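Local coordinates for malonyl coenzyme A-acyl carrier protein transacylase (Helicobacter pylori, PDB 2H1Y) that probably transfers the malonyl group from malonyl-CoA to holo acyl carrier protein, giving malonyl-ACP and free coenzyme A, at residues E107-D118 with L229-N240; W166-M174 with T261-C269. All coordinates share one frame; numbering follows the deposited sequence.

The two contacts lie about 21 Å apart, centre to centre. Contact 1 packs helix 105-116 against strand 236-238 of the mixed sheet in the large α/β part, the helix nearly antiparallel to the strand. Contact 2 joins strand 165-172, an outer strand of the four-stranded antiparallel sheet, to the residues leading into helix 266-271. Their segments alternate along the chain, 107-118, 166-174, 229-240 and then 261-269, so the small sheet is an insertion from which the chain returns to the large part. The two contacts meet where Asn240 O probably accepts a hydrogen bond from Arg265 N, and Asn171 of contact 2 bonds His103, just before helix 105-116.

Contact 1 of 2, residues E107-D118 with L229-N240; sequences EVSAVSLSGALD and LKDKFHFEIISN
Glu107 reaches the far end of segment 229-240: with CG anti to the backbone N (chi1 -158°) and the chain extended beyond it, OE2 accepts a bond from Asn240 N at 2.9 Å, met from above the carboxylate plane. A long acid suits this buried spot because other donors share the charge: Gln259 bonds OE2, while Tyr246 and a water donate to OE1. That water accepts from Ser239 OG, which also bonds the backbone N of Thr242. One turn on, Ala110 and Val111 lie against Ile237, and Val111 CG1 meets Leu229 CD2 at 3.9 Å; small and branched apolar groups let the helix pack closely on the strand, which runs almost antiparallel to it. Leu113 CB packs near Phe235 CZ. Ser114 is the polar hub. Its O is gripped from opposite faces of the carbonyl plane by the backbone N of His234 and by ND1, the latter at 2.6 Å and in the imidazole plane. Its OG donates to Phe235 O at 2.5 Å, on a lone pair, while its CA sits 3.8 Å from the Phe235 ring centroid, over the face. Gly115 has phi 126°, where a CB would press on the Ser114 carbonyl, and its bare CA accommodates the His234 ring edge. Ala116, small enough to fit against the Phe233 ring, puts CB over one face, 3.5 Å from CZ, and its O accepts Lys230 N at 3.0 Å. Leu117 CD1 packs on Leu229 CD2, and Asp118 OD1 forms a salt bridge with Lys230 NZ at 3.2 Å. In the wider pi-type turn at 112-116, then, the carbonyls of Ser114 and Ala116 find donors in segment 229-240; ND1 of His234 probably carries a hydrogen, consistent with either the ND1-H tautomer or the charged ring, and Glu107 is probably stabilised as an anion.

Contact 2 of 2, residues W166-M174 with T261-C269; sequences WCANFNGGM and TQPVRYQDC
Asn169 and Val264 form a single parallel bridge, and segment 261-269 goes straight from that one bridged residue into helix 266-271, with Arg265 at the N-cap position. Val264 N donates to Ala168 O and Phe170 N to Val264 O, each at 2.8 Å, and then Phe170 O accepts Gln267 N, from the first turn of the helix, at 2.9 Å. The last two bonds run nearly along the C=O axis, whereas Val264 N approaches from above its carbonyl plane. On its other edge, the strand carries a classic beta bulge, Ala168 and Asn169 both facing Val177. Pro263, with no N-H to offer, suits the place before the bridge, its CG resting on Cys167 O. Its ring lies alongside Phe170, with Pro263 CB 3.6 Å from Phe170 CE1. The Phe170 ring also meets Arg265 CG at its edge and packs on Leu156 of helix 152-160. Arg265 ties to Asp268 by a salt bridge, NH1 to OD2 at 2.8 Å. Gly172, at positive phi, lets the extended Gln267 side chain lie against its CA, 3.7 Å from CD. Asn171 crosses Tyr266 at about a right angle, its amide bonded to Gln175 and His103, while the Tyr266 hydroxyl bonds Asn293. The four-stranded antiparallel sheet fits the small ferredoxin-like subdomain of FabD-type acyltransferases, and the bridge joins its outer strand to the large α/β part.

Contact 1 of 2, residues E107-D118 with L229-N240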
loop_
_atom_site.group_PDB
_atom_site.type_symbol
_atom_site.label_atom_id
_atom_site.label_comp_id
_atom_site.label_asym_id
_atom_site.label_seq_id
_atom_site.Cartn_x
_atom_site.Cartn_y
_atom_site.Cartn_z
ATOM N N GLU A 107 -2.854 1.575 -2.932
ATOM C CA GLU A 107 -3.754 1.792 -4.064
ATOM C C GLU A 107 -4.277 3.234 -4.099
ATOM O O GLU A 107 -4.241 3.889 -5.148
ATOM C CB GLU A 107 -4.894 0.785 -4.081
ATOM C CG GLU A 107 -5.486 0.642 -5.463
ATOM C CD GLU A 107 -6.407 -0.532 -5.580
ATOM O OE1 GLU A 107 -7.427 -0.409 -6.287
ATOM O OE2 GLU A 107 -6.122 -1.579 -4.958
ATOM N N VAL A 108 -4.720 3.721 -2.935
ATOM C CA VAL A 108 -5.096 5.123 -2.750
ATOM C C VAL A 108 -3.977 6.038 -3.238
ATOM O O VAL A 108 -4.218 6.909 -4.091
ATOM C CB VAL A 108 -5.417 5.446 -1.289
ATOM C CG1 VAL A 108 -5.851 6.912 -1.160
ATOM C CG2 VAL A 108 -6.498 4.516 -0.742
ATOM N N SER A 109 -2.760 5.836 -2.733
ATOM C CA SER A 109 -1.595 6.566 -3.241
ATOM C C SER A 109 -1.588 6.627 -4.740
ATOM O O SER A 109 -1.448 7.711 -5.300
ATOM C CB SER A 109 -0.281 5.936 -2.802
ATOM O OG SER A 109 -0.066 6.132 -1.424
ATOM N N ALA A 110 -1.722 5.462 -5.379
ATOM C CA ALA A 110 -1.649 5.345 -6.837
ATOM C C ALA A 110 -2.757 6.171 -7.530
ATOM O O ALA A 110 -2.466 7.000 -8.408
ATOM C CB ALA A 110 -1.704 3.911 -7.242
ATOM N N VAL A 111 -4.009 5.973 -7.096
ATOM C CA VAL A 111 -5.141 6.819 -7.506
ATOM C C VAL A 111 -4.847 8.328 -7.368
ATOM O O VAL A 111 -5.069 9.095 -8.302
ATOM C CB VAL A 111 -6.422 6.459 -6.701
ATOM C CG1 VAL A 111 -7.515 7.532 -6.878
ATOM C CG2 VAL A 111 -6.939 5.082 -7.102
ATOM N N SER A 112 -4.330 8.739 -6.213
ATOM C CA SER A 112 -4.008 10.137 -5.979
ATOM C C SER A 112 -3.032 10.677 -7.002
ATOM O O SER A 112 -3.275 11.700 -7.641
ATOM C CB SER A 112 -3.457 10.328 -4.573
ATOM O OG SER A 112 -2.886 11.619 -4.422
ATOM N N LEU A 113 -1.919 9.984 -7.162
ATOM C CA LEU A 113 -0.856 10.465 -8.026
ATOM C C LEU A 113 -1.243 10.407 -9.489
ATOM O O LEU A 113 -0.695 11.136 -10.299
ATOM C CB LEU A 113 0.451 9.726 -7.726
ATOM C CG LEU A 113 0.952 10.360 -6.422
ATOM C CD1 LEU A 113 1.788 9.420 -5.622
ATOM C CD2 LEU A 113 1.698 11.673 -6.677
ATOM N N SER A 114 -2.223 9.575 -9.814
ATOM C CA SER A 114 -2.822 9.592 -11.140
ATOM C C SER A 114 -3.464 10.951 -11.446
ATOM O O SER A 114 -3.508 11.374 -12.608
ATOM C CB SER A 114 -3.843 8.477 -11.281
ATOM O OG SER A 114 -3.928 8.095 -12.629
ATOM N N GLY A 115 -3.942 11.632 -10.400
ATOM C CA GLY A 115 -4.443 13.007 -10.506
ATOM C C GLY A 115 -5.860 13.172 -9.968
ATOM O O GLY A 115 -6.469 14.242 -10.088
ATOM N N ALA A 116 -6.378 12.103 -9.371
ATOM C CA ALA A 116 -7.748 12.066 -8.904
ATOM C C ALA A 116 -7.874 12.489 -7.453
ATOM O O ALA A 116 -8.953 12.400 -6.868
ATOM C CB ALA A 116 -8.318 10.677 -9.099
ATOM N N LEU A 117 -6.778 12.949 -6.865
ATOM C CA LEU A 117 -6.773 13.238 -5.440
ATOM C C LEU A 117 -5.634 14.187 -5.092
ATOM O O LEU A 117 -4.464 13.819 -5.208
ATOM C CB LEU A 117 -6.645 11.923 -4.693
ATOM C CG LEU A 117 -7.515 11.586 -3.500
ATOM C CD1 LEU A 117 -8.929 12.113 -3.647
ATOM C CD2 LEU A 117 -7.512 10.069 -3.328
ATOM N N ASP A 118 -5.987 15.417 -4.703
ATOM C CA ASP A 118 -5.010 16.436 -4.311
ATOM C C ASP A 118 -4.257 16.019 -3.065
ATOM O O ASP A 118 -4.758 15.229 -2.238
ATOM C CB ASP A 118 -5.680 17.796 -4.034
ATOM C CG ASP A 118 -6.429 18.335 -5.232
ATOM O OD1 ASP A 118 -5.993 18.068 -6.381
ATOM O OD2 ASP A 118 -7.460 19.020 -5.029
ATOM N N LEU A 229 -12.683 12.584 -4.542
ATOM C CA LEU A 229 -12.118 12.273 -5.853
ATOM C C LEU A 229 -12.527 13.245 -6.955
ATOM O O LEU A 229 -13.708 13.576 -7.118
ATOM C CB LEU A 229 -12.482 10.851 -6.281
ATOM C CG LEU A 229 -12.061 9.685 -5.388
ATOM C CD1 LEU A 229 -12.827 8.447 -5.790
ATOM C CD2 LEU A 229 -10.560 9.451 -5.471
ATOM N N LYS A 230 -11.528 13.692 -7.709
ATOM C CA LYS A 230 -11.766 14.367 -8.955
ATOM C C LYS A 230 -11.809 13.278 -10.013
ATOM O O LYS A 230 -11.512 12.119 -9.730
ATOM C CB LYS A 230 -10.631 15.327 -9.257
ATOM C CG LYS A 230 -11.099 16.736 -9.533
ATOM C CD LYS A 230 -10.801 17.692 -8.352
ATOM C CE LYS A 230 -9.446 18.423 -8.517
ATOM N NZ LYS A 230 -8.250 17.506 -8.510
ATOM N N ASP A 231 -12.179 13.640 -11.235
ATOM C CA ASP A 231 -12.168 12.681 -12.325
ATOM C C ASP A 231 -11.017 13.001 -13.265
ATOM O O ASP A 231 -11.200 13.565 -14.344
ATOM C CB ASP A 231 -13.489 12.712 -13.072
ATOM C CG ASP A 231 -13.687 11.501 -13.943
ATOM O OD1 ASP A 231 -12.816 10.598 -13.962
ATOM O OD2 ASP A 231 -14.734 11.452 -14.616
ATOM N N LYS A 232 -9.819 12.659 -12.832
ATOM C CA LYS A 232 -8.630 12.971 -13.591
ATOM C C LYS A 232 -7.612 11.893 -13.283
ATOM O O LYS A 232 -7.255 11.680 -12.131
ATOM C CB LYS A 232 -8.114 14.368 -13.239
ATOM C CG LYS A 232 -6.930 14.806 -14.082
ATOM C CD LYS A 232 -6.826 16.323 -14.233
ATOM C CE LYS A 232 -7.512 16.793 -15.530
ATOM N NZ LYS A 232 -7.119 15.948 -16.713
ATOM N N PHE A 233 -7.187 11.201 -14.334
ATOM C CA PHE A 233 -6.278 10.076 -14.239
ATOM C C PHE A 233 -5.290 10.105 -15.399
ATOM O O PHE A 233 -5.666 9.849 -16.536
ATOM C CB PHE A 233 -7.062 8.776 -14.320
ATOM C CG PHE A 233 -7.916 8.502 -13.129
ATOM C CD1 PHE A 233 -9.145 9.136 -12.974
ATOM C CD2 PHE A 233 -7.509 7.577 -12.178
ATOM C CE1 PHE A 233 -9.947 8.871 -11.878
ATOM C CE2 PHE A 233 -8.291 7.302 -11.075
ATOM C CZ PHE A 233 -9.524 7.947 -10.925
ATOM N N HIS A 234 -4.029 10.384 -15.112
ATOM C CA HIS A 234 -2.974 10.359 -16.130
ATOM C C HIS A 234 -2.556 8.952 -16.532
ATOM O O HIS A 234 -2.006 8.756 -17.606
ATOM C CB HIS A 234 -1.763 11.160 -15.645
ATOM C CG HIS A 234 -2.070 12.610 -15.456
ATOM N ND1 HIS A 234 -2.745 13.088 -14.350
ATOM C CD2 HIS A 234 -1.861 13.678 -16.263
ATOM C CE1 HIS A 234 -2.905 14.395 -14.470
ATOM N NE2 HIS A 234 -2.371 14.780 -15.618
ATOM N N PHE A 235 -2.824 7.983 -15.664
ATOM C CA PHE A 235 -2.483 6.587 -15.908
ATOM C C PHE A 235 -3.460 5.679 -15.165
ATOM O O PHE A 235 -4.059 6.080 -14.163
ATOM C CB PHE A 235 -1.031 6.292 -15.487
ATOM C CG PHE A 235 -0.670 6.780 -14.087
ATOM C CD1 PHE A 235 -1.048 6.055 -12.955
ATOM C CD2 PHE A 235 0.057 7.951 -13.914
ATOM C CE1 PHE A 235 -0.727 6.499 -11.677
ATOM C CE2 PHE A 235 0.399 8.401 -12.646
ATOM C CZ PHE A 235 0.012 7.665 -11.513
ATOM N N GLU A 236 -3.622 4.459 -15.663
ATOM C CA GLU A 236 -4.552 3.500 -15.082
ATOM C C GLU A 236 -3.991 2.864 -13.824
ATOM O O GLU A 236 -2.790 2.780 -13.650
ATOM C CB GLU A 236 -4.889 2.418 -16.113
ATOM C CG GLU A 236 -3.774 1.406 -16.448
ATOM C CD GLU A 236 -4.163 0.461 -17.580
ATOM O OE1 GLU A 236 -3.511 -0.587 -17.735
ATOM O OE2 GLU A 236 -5.128 0.758 -18.330
ATOM N N ILE A 237 -4.859 2.399 -12.937
ATOM C CA ILE A 237 -4.377 1.682 -11.766
ATOM C C ILE A 237 -5.003 0.289 -11.719
ATOM O O ILE A 237 -6.105 0.087 -12.230
ATOM C CB ILE A 237 -4.545 2.494 -10.426
ATOM C CG1 ILE A 237 -5.634 1.913 -9.558
ATOM C CG2 ILE A 237 -4.817 3.986 -10.660
ATOM C CD1 ILE A 237 -5.135 0.978 -8.541
ATOM N N ILE A 238 -4.284 -0.662 -11.127
ATOM C CA ILE A 238 -4.735 -2.040 -11.026
ATOM C C ILE A 238 -5.354 -2.303 -9.651
ATOM O O ILE A 238 -4.731 -2.053 -8.616
ATOM C CB ILE A 238 -3.579 -3.033 -11.295
ATOM C CG1 ILE A 238 -2.687 -2.543 -12.439
ATOM C CG2 ILE A 238 -4.109 -4.419 -11.587
ATOM C CD1 ILE A 238 -3.340 -2.515 -13.823
ATOM N N SER A 239 -6.587 -2.799 -9.642
ATOM C CA SER A 239 -7.310 -3.013 -8.399
ATOM C C SER A 239 -6.794 -4.239 -7.628
ATOM O O SER A 239 -6.769 -5.346 -8.164
ATOM C CB SER A 239 -8.807 -3.151 -8.704
ATOM O OG SER A 239 -9.507 -3.822 -7.656
ATOM N N ASN A 240 -6.399 -4.051 -6.372
ATOM C CA ASN A 240 -6.126 -5.198 -5.504
ATOM C C ASN A 240 -7.353 -6.094 -5.381
ATOM O O ASN A 240 -7.222 -7.302 -5.153
ATOM C CB ASN A 240 -5.707 -4.771 -4.093
ATOM C CG ASN A 240 -4.339 -4.077 -4.043
ATOM O OD1 ASN A 240 -3.545 -4.123 -4.981
ATOM N ND2 ASN A 240 -4.066 -3.446 -2.918
HETATM O O HOH W 1 -9.473 -2.358 -5.484
#

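Contact 2 of 2, residues W166-M174 with T261-C269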
loop_
_atom_site.group_PDB
_atom_site.type_symbol
_atom_site.label_atom_id
_atom_site.label_comp_id
_atom_site.label_asym_id
_atom_site.label_seq_id
_atom_site.Cartn_x
_atom_site.Cartn_y
_atom_site.Cartn_z
ATOM N N TRP A 166 -9.909 -15.112 7.898
ATOM C CA TRP A 166 -10.000 -14.888 6.470
ATOM C C TRP A 166 -8.626 -14.642 5.869
ATOM O O TRP A 166 -7.741 -14.095 6.523
ATOM C CB TRP A 166 -10.875 -13.660 6.198
ATOM C CG TRP A 166 -12.335 -13.832 6.571
ATOM C CD1 TRP A 166 -13.344 -14.297 5.762
ATOM C CD2 TRP A 166 -12.944 -13.529 7.835
ATOM N NE1 TRP A 166 -14.536 -14.305 6.451
ATOM C CE2 TRP A 166 -14.323 -13.849 7.724
ATOM C CE3 TRP A 166 -12.461 -13.026 9.048
ATOM C CZ2 TRP A 166 -15.215 -13.682 8.774
ATOM C CZ3 TRP A 166 -13.347 -12.865 10.094
ATOM C CH2 TRP A 166 -14.711 -13.201 9.955
ATOM N N CYS A 167 -8.461 -15.031 4.616
ATOM C CA CYS A 167 -7.331 -14.611 3.808
ATOM C C CYS A 167 -7.407 -13.123 3.425
ATOM O O CYS A 167 -8.409 -12.652 2.867
ATOM C CB CYS A 167 -7.273 -15.472 2.549
ATOM S SG CYS A 167 -6.939 -17.213 2.875
ATOM N N ALA A 168 -6.329 -12.393 3.688
ATOM C CA ALA A 168 -6.322 -10.936 3.520
ATOM C C ALA A 168 -5.328 -10.412 2.487
ATOM O O ALA A 168 -5.580 -9.395 1.838
ATOM C CB ALA A 168 -6.095 -10.266 4.855
ATOM N N ASN A 169 -4.186 -11.081 2.364
ATOM C CA ASN A 169 -3.233 -10.772 1.305
ATOM C C ASN A 169 -2.798 -12.046 0.618
ATOM O O ASN A 169 -2.512 -13.055 1.288
ATOM C CB ASN A 169 -1.952 -10.148 1.851
ATOM C CG ASN A 169 -2.159 -8.817 2.533
ATOM O OD1 ASN A 169 -3.260 -8.245 2.577
ATOM N ND2 ASN A 169 -1.067 -8.308 3.087
ATOM N N PHE A 170 -2.701 -11.989 -0.703
ATOM C CA PHE A 170 -1.938 -12.974 -1.454
ATOM C C PHE A 170 -0.697 -12.294 -2.052
ATOM O O PHE A 170 -0.729 -11.684 -3.131
ATOM C CB PHE A 170 -2.808 -13.648 -2.530
ATOM C CG PHE A 170 -4.055 -14.326 -1.983
ATOM C CD1 PHE A 170 -5.322 -13.875 -2.347
ATOM C CD2 PHE A 170 -3.956 -15.417 -1.121
ATOM C CE1 PHE A 170 -6.476 -14.495 -1.857
ATOM C CE2 PHE A 170 -5.099 -16.038 -0.620
ATOM C CZ PHE A 170 -6.367 -15.572 -0.992
ATOM N N ASN A 171 0.408 -12.404 -1.333
ATOM C CA ASN A 171 1.601 -11.634 -1.661
ATOM C C ASN A 171 2.566 -12.369 -2.563
ATOM O O ASN A 171 3.588 -11.800 -2.998
ATOM C CB ASN A 171 2.281 -11.172 -0.384
ATOM C CG ASN A 171 1.456 -10.161 0.359
ATOM O OD1 ASN A 171 0.672 -9.412 -0.233
ATOM N ND2 ASN A 171 1.622 -10.126 1.665
ATOM N N GLY A 172 2.216 -13.628 -2.852
ATOM C CA GLY A 172 3.031 -14.501 -3.710
ATOM C C GLY A 172 4.196 -15.096 -2.951
ATOM O O GLY A 172 4.442 -14.746 -1.793
ATOM N N GLY A 173 4.909 -16.011 -3.605
ATOM C CA GLY A 173 6.049 -16.677 -2.990
ATOM C C GLY A 173 5.561 -17.385 -1.757
ATOM O O GLY A 173 6.269 -17.447 -0.745
ATOM N N MET A 174 4.323 -17.887 -1.843
ATOM C CA MET A 174 3.666 -18.609 -0.749
ATOM C C MET A 174 3.627 -17.823 0.555
ATOM O O MET A 174 3.729 -18.379 1.649
ATOM C CB MET A 174 4.293 -19.992 -0.587
ATOM C CG MET A 174 4.156 -20.791 -1.900
ATOM S SD MET A 174 4.643 -22.500 -1.720
ATOM C CE MET A 174 3.238 -23.181 -0.849
ATOM N N THR A 261 -12.739 -4.977 2.081
ATOM C CA THR A 261 -13.306 -6.240 2.561
ATOM C C THR A 261 -12.878 -7.433 1.719
ATOM O O THR A 261 -13.246 -8.560 2.016
ATOM C CB THR A 261 -14.870 -6.170 2.751
ATOM O OG1 THR A 261 -15.529 -5.992 1.491
ATOM C CG2 THR A 261 -15.228 -4.998 3.630
ATOM N N GLN A 262 -12.069 -7.185 0.692
ATOM C CA GLN A 262 -11.575 -8.256 -0.189
ATOM C C GLN A 262 -10.067 -8.467 -0.086
ATOM O O GLN A 262 -9.315 -7.495 0.030
ATOM C CB GLN A 262 -11.913 -7.967 -1.663
ATOM C CG GLN A 262 -13.396 -7.938 -2.017
ATOM C CD GLN A 262 -14.180 -9.021 -1.324
ATOM O OE1 GLN A 262 -14.978 -8.737 -0.423
ATOM N NE2 GLN A 262 -13.940 -10.272 -1.705
ATOM N N PRO A 263 -9.615 -9.725 -0.208
ATOM C CA PRO A 263 -8.192 -10.023 -0.217
ATOM C C PRO A 263 -7.428 -9.123 -1.183
ATOM O O PRO A 263 -7.882 -8.879 -2.315
ATOM C CB PRO A 263 -8.143 -11.458 -0.732
ATOM C CG PRO A 263 -9.418 -12.048 -0.279
ATOM C CD PRO A 263 -10.427 -10.942 -0.385
ATOM N N VAL A 264 -6.287 -8.616 -0.722
ATOM C CA VAL A 264 -5.372 -7.895 -1.587
ATOM C C VAL A 264 -4.728 -8.959 -2.456
ATOM O O VAL A 264 -4.008 -9.832 -1.958
ATOM C CB VAL A 264 -4.322 -7.115 -0.764
ATOM C CG1 VAL A 264 -3.168 -6.586 -1.655
ATOM C CG2 VAL A 264 -4.992 -6.003 0.010
ATOM N N ARG A 265 -5.014 -8.910 -3.750
ATOM C CA ARG A 265 -4.506 -9.923 -4.676
ATOM C C ARG A 265 -3.246 -9.462 -5.374
ATOM O O ARG A 265 -3.183 -9.402 -6.611
ATOM C CB ARG A 265 -5.570 -10.287 -5.709
ATOM C CG ARG A 265 -6.798 -10.944 -5.139
ATOM C CD ARG A 265 -7.311 -11.954 -6.119
ATOM N NE ARG A 265 -8.196 -11.330 -7.094
ATOM C CZ ARG A 265 -8.332 -11.725 -8.359
ATOM N NH1 ARG A 265 -7.616 -12.741 -8.824
ATOM N NH2 ARG A 265 -9.182 -11.088 -9.159
ATOM N N TYR A 266 -2.231 -9.150 -4.577
ATOM C CA TYR A 266 -1.022 -8.528 -5.099
ATOM C C TYR A 266 -0.286 -9.414 -6.121
ATOM O O TYR A 266 0.184 -8.917 -7.160
ATOM C CB TYR A 266 -0.092 -8.065 -3.963
ATOM C CG TYR A 266 1.097 -7.336 -4.501
ATOM C CD1 TYR A 266 1.013 -6.000 -4.873
ATOM C CD2 TYR A 266 2.301 -8.000 -4.702
ATOM C CE1 TYR A 266 2.124 -5.344 -5.408
ATOM C CE2 TYR A 266 3.419 -7.352 -5.239
ATOM C CZ TYR A 266 3.324 -6.030 -5.585
ATOM O OH TYR A 266 4.424 -5.399 -6.120
ATOM N N GLN A 267 -0.196 -10.711 -5.816
ATOM C CA GLN A 267 0.301 -11.732 -6.752
ATOM C C GLN A 267 -0.359 -11.719 -8.148
ATOM O O GLN A 267 0.327 -11.566 -9.165
ATOM C CB GLN A 267 0.144 -13.118 -6.139
ATOM C CG GLN A 267 0.378 -14.228 -7.125
ATOM C CD GLN A 267 0.777 -15.508 -6.447
ATOM O OE1 GLN A 267 0.035 -16.060 -5.629
ATOM N NE2 GLN A 267 1.955 -15.992 -6.778
ATOM N N ASP A 268 -1.678 -11.884 -8.191
ATOM C CA ASP A 268 -2.409 -11.887 -9.466
ATOM C C ASP A 268 -2.184 -10.590 -10.235
ATOM O O ASP A 268 -2.015 -10.609 -11.460
ATOM C CB ASP A 268 -3.909 -12.138 -9.259
ATOM C CG ASP A 268 -4.183 -13.479 -8.623
ATOM O OD1 ASP A 268 -3.425 -14.417 -8.926
ATOM O OD2 ASP A 268 -5.135 -13.599 -7.810
ATOM N N CYS A 269 -2.135 -9.482 -9.495
ATOM C CA CYS A 269 -1.951 -8.162 -10.086
ATOM C C CYS A 269 -0.625 -8.027 -10.808
ATOM O O CYS A 269 -0.589 -7.519 -11.930
ATOM C CB CYS A 269 -2.090 -7.077 -9.029
ATOM S SG CYS A 269 -3.781 -6.800 -8.527
#